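Local coordinates for transcriptional repressor of the blcABC operon (Agrobacterium tumefaciens, PDB 3MQ0), which represses the blcABC operon, probably by binding DNA through a helix-turn-helix domain, and is regulated via oligomerization, at residues 224-228 against 264-270; 102-106 against 120-124; 205-209 against 220-224; 132-136 against 146-150. All coordinates share one frame; numbering follows the deposited sequence.

Contact 1 of 4, residues 224-228 against 264-270; sequences AIRDY and LSEKLGY
The end of strand 218-226 runs over the last turn of helix 247-267, with R226 opposite S265 (CA to CA 5.0 Å) and Y228 meeting G269 where the helix has ended. S265 makes the polar link: its OG, turned back beside its own backbone N (chi1 -62°), accepts from R226 N at 2.7 Å along an almost straight line, 174° at the hydrogen. A261 O and a water that also contacts A224 O are further partners of this hydroxyl. On one flank I225 splits its branches, CD1 touching L264 CD2 at 3.7 Å and CG2 resting on L268 CD1 at 3.6 Å. On another, R226 runs alongside Y270 in the same direction; its CB sits over one face of the ring, 4.1 Å from the centroid, while CD follows toward CZ. A second water joins Y228 N to L268 O. S265 O takes N-H groups from L268 and Y270 on opposite faces of its plane, and G269, with phi of 110°, turns the chain. This is a Schellman motif closing the C-terminal helix of the GAF-type domain against its antiparallel sheet.

Contact 2 of 4, residues 102-106 against 120-124; sequences IVSTF and TVTLT
F106 and L123 fill each other's hollows across the gap between helix 102-110 and strand 120-127. The axes of the two short segments come no closer than 10.2 Å, running nearly antiparallel at 158°, and no hydrogen bond crosses between them; the space is bridged by side chains. The ring of F106 reaches out from the helix with CG anti to the backbone N (chi1 163°) and slides past L123, which comes the other way from the strand. L123 CB lands over the centre of one ring face, 3.9 Å from the centroid and just 6° off the normal, a CH-pi contact. Farther along, L123 CD2 is the bump that enters the groove of the helix surface: it lies 3.8 Å from F106 CB and 4.1 Å from V103 CG2, with I102 CG1 at 4.2 Å closing another side. Such helix-on-sheet packing belongs to the core of the GAF-like fold of the IclR C-terminal domain, and the same helix layer meets the next strand too, where F106 touches I236 and I102 touches A234 of strand 232-241. The far end of the phenyl ring is received by V121, whose CG1 stands at the ring edge, 3.7 Å from CE1. V121 O also lies at that edge, in the ring plane, as does V103 O from the helix itself. Between V121 and L123 the strand turns T122 away from the helix, and its side chain packs instead on Y133 and F147.

Contact 3 of 4, residues 205-209 against 220-224; sequences RGYSI and CIGAA
S208 and G222 pair through two backbone hydrogen bonds, S208 N to G222 O and G222 N to S208 O, both 3.0 Å long and both at 162°, making this an antiparallel hydrogen-bonded pair. One residue on, I209 and I221 form the non-hydrogen-bonded pair, and the CA of I209 approaches C220 O at 3.4 Å. The S208 hydroxyl stands between its own backbone N and carbonyl carbon (chi1 59°), which brings OG to 3.4 Å from G222 CA, close in over the glycine. OG is bonded to A159 O. On the I221 face, the Y207 ring lies alongside I221, both pointing the same way, with CD1 4.2 Å from I221 CG2. R205 holds the other side of this tyrosine: its NE donates to Y207 O at 3.0 Å, and its CD lies over one face of the ring. G206, with positive phi, ends the preceding helix and turns the chain into the strand, and a water bridges G206 O to A224 N. The pair belongs to the hairpin of strands 208-211 and 218-226 at one margin of the sheet. Helix 247-267 packs on the Y207, I209 and I221 face, helix 159-165 meets S208 and C220 on the other, and strand 232-241 continues the sheet beyond I221 and A223.

Contact 4 of 4, residues 132-136 against 146-150; sequences VYIGC and TFRIG
I149 of the 146-150 loop packs its CD1 on G135, 3.6 Å from CA, within a classic beta bulge of strand 130-137 in which I134 and G135 both face L123 of the neighbouring strand. From there CD1 extends toward C136 CB, the CG1 of I149 being turned anti to the carbonyl carbon (chi1 -52°), while CG2 settles near Y133 O. That same carbonyl oxygen receives the single hydrogen bond across the contact, from G150 N at 2.8 Å; it is practically straight at 177°, and the donor lies in the carbonyl plane. Ahead of it the loop brings R148 O to 3.6 Å from Y133 CB. The aromatic pair lies deeper. F147 crosses Y133 obliquely, ring planes 36° apart and centroids 5.2 Å from each other, so that F147 CD1 sits over a face of the tyrosine, 3.6 Å from CE2, and CE1 approaches the phenolic OH. F147 CB in turn touches C136 SG at 4.0 Å. T124 and L153 add to the surroundings of Y133. G150, with positive phi, then swings the chain on to M151, which bonds to the backbone of Y133. The arrangement is that of a loop laid along a bulged strand as it returns to become strand 152-154, the outermost on that side of this chain's GAF-type antiparallel sheet.

Overall arrangement
All four contacts involve one six-stranded antiparallel sheet, within the GAF-type domain. Along the chain contact 2 closes first, then contact 4, contact 3 and contact 1, the last two sharing A224 on strand 218-226. Contacts 2 and 4 are closest, with centres 9 Å apart, joined by backbone bonds between neighbouring strands 120-127 and 130-137. Contacts 1 and 2 lie 12 Å apart and meet where L264 and L268 pack on T105 and I102, linking helices 247-267 and 102-110. Contact 4 is about 20 Å from contact 1, centre to centre. Contacts 1 and 2 also touch the second subunit, where Y228 and T105 meet L90 and R84 of that subunit, placing that end of the domain at the dimer interface.

Contact 1 of 4, residues 224-228 against 264-270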
loop_
_atom_site.group_PDB
_atom_site.type_symbol
_atom_site.label_atom_id
_atom_site.label_comp_id
_atom_site.label_asym_id
_atom_site.label_seq_id
_atom_site.Cartn_x
_atom_site.Cartn_y
_atom_site.Cartn_z
ATOM N N ALA B 224 -15.581 8.936 13.141
ATOM C CA ALA B 224 -15.082 7.922 12.229
ATOM C C ALA B 224 -13.573 7.724 12.351
ATOM O O ALA B 224 -12.817 8.678 12.488
ATOM C CB ALA B 224 -15.423 8.297 10.789
ATOM N N ILE B 225 -13.154 6.472 12.269
ATOM C CA ILE B 225 -11.739 6.109 12.205
ATOM C C ILE B 225 -11.478 5.684 10.773
ATOM O O ILE B 225 -12.231 4.884 10.211
ATOM C CB ILE B 225 -11.423 4.928 13.151
ATOM C CG1 ILE B 225 -11.845 5.233 14.599
ATOM C CG2 ILE B 225 -9.943 4.520 13.052
ATOM C CD1 ILE B 225 -11.256 6.483 15.158
ATOM N N ARG B 226 -10.424 6.219 10.168
ATOM C CA ARG B 226 -10.120 5.876 8.786
ATOM C C ARG B 226 -8.810 5.112 8.672
ATOM O O ARG B 226 -7.885 5.335 9.461
ATOM C CB ARG B 226 -10.091 7.135 7.930
ATOM C CG ARG B 226 -11.473 7.774 7.857
ATOM C CD ARG B 226 -11.507 9.092 7.114
ATOM N NE ARG B 226 -12.813 9.720 7.319
ATOM C CZ ARG B 226 -13.914 9.390 6.656
ATOM N NH1 ARG B 226 -13.873 8.448 5.725
ATOM N NH2 ARG B 226 -15.060 10.007 6.923
ATOM N N ASP B 227 -8.746 4.213 7.691
ATOM C CA ASP B 227 -7.556 3.393 7.462
ATOM C C ASP B 227 -6.658 4.057 6.432
ATOM O O ASP B 227 -6.985 5.126 5.911
ATOM C CB ASP B 227 -7.939 1.976 7.002
ATOM C CG ASP B 227 -8.774 1.968 5.722
ATOM O OD1 ASP B 227 -8.511 2.774 4.803
ATOM O OD2 ASP B 227 -9.707 1.137 5.633
ATOM N N TYR B 228 -5.536 3.418 6.124
ATOM C CA TYR B 228 -4.560 4.039 5.246
ATOM C C TYR B 228 -5.216 4.465 3.936
ATOM O O TYR B 228 -4.851 5.478 3.347
ATOM C CB TYR B 228 -3.375 3.103 5.002
ATOM C CG TYR B 228 -3.708 1.867 4.210
ATOM C CD1 TYR B 228 -3.401 1.785 2.856
ATOM C CD2 TYR B 228 -4.324 0.778 4.814
ATOM C CE1 TYR B 228 -3.704 0.650 2.123
ATOM C CE2 TYR B 228 -4.630 -0.361 4.092
ATOM C CZ TYR B 228 -4.319 -0.419 2.747
ATOM O OH TYR B 228 -4.625 -1.553 2.029
ATOM N N LEU B 264 -6.255 8.936 15.926
ATOM C CA LEU B 264 -6.213 7.480 15.874
ATOM C C LEU B 264 -6.036 6.975 14.435
ATOM O O LEU B 264 -5.261 6.046 14.190
ATOM C CB LEU B 264 -7.491 6.894 16.494
ATOM C CG LEU B 264 -7.544 5.408 16.829
ATOM C CD1 LEU B 264 -6.335 4.990 17.642
ATOM C CD2 LEU B 264 -8.825 5.101 17.600
ATOM N N SER B 265 -6.763 7.579 13.497
ATOM C CA SER B 265 -6.649 7.238 12.070
ATOM C C SER B 265 -5.217 7.391 11.551
ATOM O O SER B 265 -4.712 6.552 10.797
ATOM C CB SER B 265 -7.584 8.132 11.241
ATOM O OG SER B 265 -8.932 7.902 11.630
ATOM N N GLU B 266 -4.566 8.468 11.963
ATOM C CA GLU B 266 -3.174 8.703 11.588
ATOM C C GLU B 266 -2.273 7.558 12.050
ATOM O O GLU B 266 -1.369 7.125 11.338
ATOM C CB GLU B 266 -2.687 10.031 12.154
ATOM C CG GLU B 266 -1.353 10.462 11.583
ATOM C CD GLU B 266 -0.963 11.862 12.007
ATOM O OE1 GLU B 266 -0.576 12.041 13.184
ATOM O OE2 GLU B 266 -1.047 12.783 11.165
ATOM N N LYS B 267 -2.542 7.032 13.232
ATOM C CA LYS B 267 -1.774 5.902 13.728
ATOM C C LYS B 267 -1.978 4.664 12.869
ATOM O O LYS B 267 -1.155 3.768 12.888
ATOM C CB LYS B 267 -2.144 5.609 15.185
ATOM C CG LYS B 267 -1.702 6.699 16.137
ATOM C CD LYS B 267 -2.052 6.351 17.577
ATOM C CE LYS B 267 -1.465 7.381 18.539
ATOM N NZ LYS B 267 -1.985 7.193 19.927
ATOM N N LEU B 268 -3.072 4.629 12.110
ATOM C CA LEU B 268 -3.399 3.471 11.285
ATOM C C LEU B 268 -3.012 3.660 9.828
ATOM O O LEU B 268 -3.286 2.797 8.985
ATOM C CB LEU B 268 -4.891 3.138 11.397
ATOM C CG LEU B 268 -5.414 2.863 12.805
ATOM C CD1 LEU B 268 -6.926 2.634 12.766
ATOM C CD2 LEU B 268 -4.702 1.663 13.412
ATOM N N GLY B 269 -2.384 4.791 9.524
ATOM C CA GLY B 269 -1.884 5.034 8.188
ATOM C C GLY B 269 -2.621 6.099 7.400
ATOM O O GLY B 269 -2.174 6.481 6.322
ATOM N N TYR B 270 -3.747 6.583 7.924
ATOM C CA TYR B 270 -4.492 7.636 7.247
ATOM C C TYR B 270 -3.685 8.934 7.174
ATOM O O TYR B 270 -3.090 9.366 8.161
ATOM C CB TYR B 270 -5.821 7.883 7.964
ATOM C CG TYR B 270 -6.661 8.983 7.350
ATOM C CD1 TYR B 270 -7.147 8.868 6.055
ATOM C CD2 TYR B 270 -6.969 10.128 8.072
ATOM C CE1 TYR B 270 -7.918 9.868 5.494
ATOM C CE2 TYR B 270 -7.741 11.132 7.517
ATOM C CZ TYR B 270 -8.212 10.995 6.228
ATOM O OH TYR B 270 -8.978 11.992 5.668
HETATM O O HOH W 1 -10.951 9.926 11.187
HETATM O O HOH W 2 -4.937 1.050 7.857
#

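Contact 2 of 4, residues 102-106 against 120-124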
loop_
_atom_site.group_PDB
_atom_site.type_symbol
_atom_site.label_atom_id
_atom_site.label_comp_id
_atom_site.label_asym_id
_atom_site.label_seq_id
_atom_site.Cartn_x
_atom_site.Cartn_y
_atom_site.Cartn_z
ATOM N N ILE B 102 -6.084 -2.738 15.357
ATOM C CA ILE B 102 -6.822 -1.528 15.694
ATOM C C ILE B 102 -7.267 -1.490 17.169
ATOM O O ILE B 102 -7.256 -0.436 17.804
ATOM C CB ILE B 102 -8.014 -1.329 14.739
ATOM C CG1 ILE B 102 -8.682 0.015 14.982
ATOM C CG2 ILE B 102 -9.013 -2.471 14.861
ATOM C CD1 ILE B 102 -9.864 0.246 14.083
ATOM N N VAL B 103 -7.632 -2.639 17.723
ATOM C CA VAL B 103 -8.109 -2.651 19.093
ATOM C C VAL B 103 -7.003 -2.266 20.072
ATOM O O VAL B 103 -7.234 -1.487 20.993
ATOM C CB VAL B 103 -8.697 -4.024 19.466
ATOM C CG1 VAL B 103 -9.043 -4.076 20.953
ATOM C CG2 VAL B 103 -9.919 -4.310 18.600
ATOM N N SER B 104 -5.800 -2.809 19.902
ATOM C CA SER B 104 -4.719 -2.444 20.816
ATOM C C SER B 104 -4.285 -0.979 20.599
ATOM O O SER B 104 -3.948 -0.287 21.549
ATOM C CB SER B 104 -3.523 -3.399 20.696
ATOM O OG SER B 104 -2.975 -3.373 19.392
ATOM N N THR B 105 -4.312 -0.516 19.353
ATOM C CA THR B 105 -4.015 0.883 19.045
ATOM C C THR B 105 -5.013 1.814 19.749
ATOM O O THR B 105 -4.638 2.802 20.376
ATOM C CB THR B 105 -4.063 1.124 17.518
ATOM O OG1 THR B 105 -3.066 0.308 16.885
ATOM C CG2 THR B 105 -3.813 2.591 17.181
ATOM N N PHE B 106 -6.286 1.469 19.635
ATOM C CA PHE B 106 -7.381 2.158 20.330
ATOM C C PHE B 106 -7.137 2.196 21.847
ATOM O O PHE B 106 -7.157 3.262 22.446
ATOM C CB PHE B 106 -8.680 1.430 19.965
ATOM C CG PHE B 106 -9.862 1.717 20.868
ATOM C CD1 PHE B 106 -10.628 2.864 20.698
ATOM C CD2 PHE B 106 -10.256 0.791 21.819
ATOM C CE1 PHE B 106 -11.753 3.103 21.501
ATOM C CE2 PHE B 106 -11.367 1.021 22.630
ATOM C CZ PHE B 106 -12.116 2.182 22.463
ATOM N N THR B 120 -17.581 5.985 29.032
ATOM C CA THR B 120 -17.437 4.675 28.421
ATOM C C THR B 120 -17.161 4.887 26.939
ATOM O O THR B 120 -17.861 5.645 26.282
ATOM C CB THR B 120 -18.710 3.849 28.596
ATOM O OG1 THR B 120 -18.892 3.562 29.991
ATOM C CG2 THR B 120 -18.622 2.551 27.804
ATOM N N VAL B 121 -16.139 4.220 26.411
ATOM C CA VAL B 121 -15.757 4.420 25.015
ATOM C C VAL B 121 -15.829 3.099 24.281
ATOM O O VAL B 121 -15.320 2.088 24.778
ATOM C CB VAL B 121 -14.307 4.926 24.906
ATOM C CG1 VAL B 121 -14.001 5.362 23.468
ATOM C CG2 VAL B 121 -14.073 6.060 25.882
ATOM N N THR B 122 -16.465 3.096 23.112
ATOM C CA THR B 122 -16.610 1.866 22.337
ATOM C C THR B 122 -15.959 2.021 20.979
ATOM O O THR B 122 -15.792 3.130 20.482
ATOM C CB THR B 122 -18.095 1.506 22.123
ATOM O OG1 THR B 122 -18.766 2.636 21.553
ATOM C CG2 THR B 122 -18.752 1.181 23.442
ATOM N N LEU B 123 -15.587 0.891 20.395
ATOM C CA LEU B 123 -14.993 0.840 19.066
ATOM C C LEU B 123 -15.775 -0.214 18.304
ATOM O O LEU B 123 -15.929 -1.340 18.788
ATOM C CB LEU B 123 -13.542 0.389 19.164
ATOM C CG LEU B 123 -12.751 0.207 17.859
ATOM C CD1 LEU B 123 -12.506 1.570 17.243
ATOM C CD2 LEU B 123 -11.422 -0.537 18.127
ATOM N N THR B 124 -16.257 0.141 17.117
ATOM C CA THR B 124 -17.099 -0.762 16.350
ATOM C C THR B 124 -16.692 -0.827 14.896
ATOM O O THR B 124 -15.991 0.052 14.396
ATOM C CB THR B 124 -18.559 -0.303 16.359
ATOM O OG1 THR B 124 -18.668 0.910 15.602
ATOM C CG2 THR B 124 -19.054 -0.084 17.779
#

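Contact 3 of 4, residues 205-209 against 220-224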
loop_
_atom_site.group_PDB
_atom_site.type_symbol
_atom_site.label_atom_id
_atom_site.label_comp_id
_atom_site.label_asym_id
_atom_site.label_seq_id
_atom_site.Cartn_x
_atom_site.Cartn_y
_atom_site.Cartn_z
ATOM N N ARG B 205 -20.719 18.065 10.298
ATOM C CA ARG B 205 -19.959 18.353 11.480
ATOM C C ARG B 205 -18.869 17.352 11.789
ATOM O O ARG B 205 -17.986 17.669 12.512
ATOM C CB ARG B 205 -20.853 18.575 12.653
ATOM C CG ARG B 205 -21.711 17.504 12.966
ATOM C CD ARG B 205 -22.774 17.875 13.900
ATOM N NE ARG B 205 -23.509 16.697 14.254
ATOM C CZ ARG B 205 -24.590 16.675 14.988
ATOM N NH1 ARG B 205 -25.050 17.773 15.510
ATOM N NH2 ARG B 205 -25.181 15.542 15.203
ATOM N N GLY B 206 -18.924 16.178 11.186
ATOM C CA GLY B 206 -17.886 15.195 11.440
ATOM C C GLY B 206 -18.051 14.435 12.753
ATOM O O GLY B 206 -17.123 13.769 13.195
ATOM N N TYR B 207 -19.219 14.539 13.388
ATOM C CA TYR B 207 -19.531 13.665 14.519
ATOM C C TYR B 207 -21.025 13.398 14.573
ATOM O O TYR B 207 -21.815 14.171 14.032
ATOM C CB TYR B 207 -19.033 14.249 15.833
ATOM C CG TYR B 207 -19.771 15.496 16.299
ATOM C CD1 TYR B 207 -20.965 15.396 16.997
ATOM C CD2 TYR B 207 -19.266 16.763 16.040
ATOM C CE1 TYR B 207 -21.650 16.539 17.433
ATOM C CE2 TYR B 207 -19.944 17.910 16.465
ATOM C CZ TYR B 207 -21.129 17.785 17.165
ATOM O OH TYR B 207 -21.808 18.906 17.593
ATOM N N SER B 208 -21.411 12.305 15.184
ATOM C CA SER B 208 -22.790 11.903 15.276
ATOM C C SER B 208 -23.295 11.940 16.700
ATOM O O SER B 208 -22.570 11.870 17.607
ATOM C CB SER B 208 -22.993 10.493 14.778
ATOM O OG SER B 208 -22.216 9.657 15.542
ATOM N N ILE B 209 -24.594 11.998 16.835
ATOM C CA ILE B 209 -25.224 11.943 18.141
ATOM C C ILE B 209 -26.312 10.877 18.127
ATOM O O ILE B 209 -27.147 10.853 17.218
ATOM C CB ILE B 209 -25.884 13.288 18.487
ATOM C CG1 ILE B 209 -24.815 14.344 18.789
ATOM C CG2 ILE B 209 -26.776 13.125 19.679
ATOM C CD1 ILE B 209 -25.335 15.761 18.680
ATOM N N CYS B 220 -24.964 8.946 23.194
ATOM C CA CYS B 220 -23.657 8.624 22.642
ATOM C C CYS B 220 -23.235 9.641 21.584
ATOM O O CYS B 220 -24.070 10.213 20.876
ATOM C CB CYS B 220 -23.629 7.223 22.020
ATOM S SG CYS B 220 -24.337 5.951 23.098
ATOM N N ILE B 221 -21.929 9.846 21.482
ATOM C CA ILE B 221 -21.353 10.746 20.495
ATOM C C ILE B 221 -20.327 9.944 19.708
ATOM O O ILE B 221 -19.472 9.287 20.318
ATOM C CB ILE B 221 -20.643 11.907 21.208
ATOM C CG1 ILE B 221 -21.641 12.592 22.147
ATOM C CG2 ILE B 221 -20.074 12.878 20.195
ATOM C CD1 ILE B 221 -21.006 13.570 23.114
ATOM N N GLY B 222 -20.400 9.985 18.372
ATOM C CA GLY B 222 -19.551 9.121 17.553
ATOM C C GLY B 222 -18.658 9.846 16.570
ATOM O O GLY B 222 -18.968 10.961 16.163
ATOM N N ALA B 223 -17.547 9.215 16.194
ATOM C CA ALA B 223 -16.672 9.746 15.153
ATOM C C ALA B 223 -16.067 8.610 14.332
ATOM O O ALA B 223 -16.018 7.462 14.775
ATOM C CB ALA B 223 -15.558 10.590 15.765
ATOM N N ALA B 224 -15.581 8.936 13.141
ATOM C CA ALA B 224 -15.082 7.922 12.229
ATOM C C ALA B 224 -13.573 7.724 12.351
ATOM O O ALA B 224 -12.817 8.678 12.488
ATOM C CB ALA B 224 -15.423 8.297 10.789
HETATM O O HOH W 3 -15.683 11.710 12.208
#

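Contact 4 of 4, residues 132-136 against 146-150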
loop_
_atom_site.group_PDB
_atom_site.type_symbol
_atom_site.label_atom_id
_atom_site.label_comp_id
_atom_site.label_asym_id
_atom_site.label_seq_id
_atom_site.Cartn_x
_atom_site.Cartn_y
_atom_site.Cartn_z
ATOM N N VAL B 132 -20.721 -3.951 15.014
ATOM C CA VAL B 132 -20.210 -5.015 15.876
ATOM C C VAL B 132 -19.165 -4.409 16.797
ATOM O O VAL B 132 -18.269 -3.697 16.328
ATOM C CB VAL B 132 -19.564 -6.134 15.037
ATOM C CG1 VAL B 132 -18.990 -7.222 15.946
ATOM C CG2 VAL B 132 -20.583 -6.713 14.056
ATOM N N TYR B 133 -19.311 -4.636 18.099
ATOM C CA TYR B 133 -18.409 -4.064 19.099
ATOM C C TYR B 133 -17.112 -4.845 19.159
ATOM O O TYR B 133 -17.120 -6.035 19.441
ATOM C CB TYR B 133 -19.110 -3.953 20.481
ATOM C CG TYR B 133 -20.167 -2.906 20.371
ATOM C CD1 TYR B 133 -21.406 -3.216 19.843
ATOM C CD2 TYR B 133 -19.883 -1.572 20.647
ATOM C CE1 TYR B 133 -22.361 -2.235 19.632
ATOM C CE2 TYR B 133 -20.829 -0.584 20.443
ATOM C CZ TYR B 133 -22.069 -0.928 19.942
ATOM O OH TYR B 133 -23.020 0.039 19.736
ATOM N N ILE B 134 -15.999 -4.187 18.851
ATOM C CA ILE B 134 -14.711 -4.868 18.891
ATOM C C ILE B 134 -13.793 -4.368 19.994
ATOM O O ILE B 134 -12.766 -4.989 20.285
ATOM C CB ILE B 134 -13.978 -4.812 17.542
ATOM C CG1 ILE B 134 -13.701 -3.367 17.119
ATOM C CG2 ILE B 134 -14.806 -5.516 16.471
ATOM C CD1 ILE B 134 -12.721 -3.250 15.945
ATOM N N GLY B 135 -14.148 -3.243 20.596
ATOM C CA GLY B 135 -13.394 -2.714 21.725
ATOM C C GLY B 135 -14.294 -1.927 22.651
ATOM O O GLY B 135 -15.300 -1.370 22.214
ATOM N N CYS B 136 -13.958 -1.910 23.938
ATOM C CA CYS B 136 -14.761 -1.170 24.901
ATOM C C CYS B 136 -13.936 -0.821 26.127
ATOM O O CYS B 136 -13.368 -1.710 26.765
ATOM C CB CYS B 136 -15.997 -1.975 25.320
ATOM S SG CYS B 136 -17.087 -1.111 26.518
ATOM N N THR B 146 -25.003 -2.111 28.568
ATOM C CA THR B 146 -23.648 -2.347 28.474
ATOM C C THR B 146 -23.335 -2.918 27.092
ATOM O O THR B 146 -24.132 -3.577 26.390
ATOM C CB THR B 146 -23.063 -3.191 29.636
ATOM O OG1 THR B 146 -23.173 -4.568 29.336
ATOM C CG2 THR B 146 -23.756 -2.912 30.948
ATOM N N PHE B 147 -22.126 -2.596 26.737
ATOM C CA PHE B 147 -21.521 -3.020 25.551
ATOM C C PHE B 147 -20.647 -4.197 25.936
ATOM O O PHE B 147 -20.022 -4.181 26.956
ATOM C CB PHE B 147 -20.742 -1.854 25.000
ATOM C CG PHE B 147 -21.574 -0.658 24.775
ATOM C CD1 PHE B 147 -22.419 -0.582 23.709
ATOM C CD2 PHE B 147 -21.545 0.383 25.646
ATOM C CE1 PHE B 147 -23.175 0.500 23.505
ATOM C CE2 PHE B 147 -22.307 1.467 25.445
ATOM C CZ PHE B 147 -23.122 1.537 24.362
ATOM N N ARG B 148 -20.658 -5.204 25.096
ATOM C CA ARG B 148 -19.865 -6.421 25.247
ATOM C C ARG B 148 -19.182 -6.703 23.921
ATOM O O ARG B 148 -19.797 -6.528 22.874
ATOM C CB ARG B 148 -20.772 -7.608 25.530
ATOM C CG ARG B 148 -21.616 -7.519 26.771
ATOM C CD ARG B 148 -22.393 -8.819 26.899
ATOM N NE ARG B 148 -22.846 -9.288 25.586
ATOM C CZ ARG B 148 -24.002 -8.932 25.048
ATOM N NH1 ARG B 148 -24.794 -8.127 25.732
ATOM N NH2 ARG B 148 -24.376 -9.372 23.846
ATOM N N ILE B 149 -17.938 -7.178 23.956
ATOM C CA ILE B 149 -17.225 -7.476 22.711
ATOM C C ILE B 149 -18.009 -8.538 21.931
ATOM O O ILE B 149 -18.505 -9.507 22.518
ATOM C CB ILE B 149 -15.767 -7.954 22.975
ATOM C CG1 ILE B 149 -15.033 -6.973 23.896
ATOM C CG2 ILE B 149 -15.013 -8.184 21.650
ATOM C CD1 ILE B 149 -14.844 -5.578 23.311
ATOM N N GLY B 150 -18.160 -8.339 20.622
ATOM C CA GLY B 150 -18.892 -9.280 19.784
ATOM C C GLY B 150 -20.384 -9.002 19.642
ATOM O O GLY B 150 -21.059 -9.561 18.779
#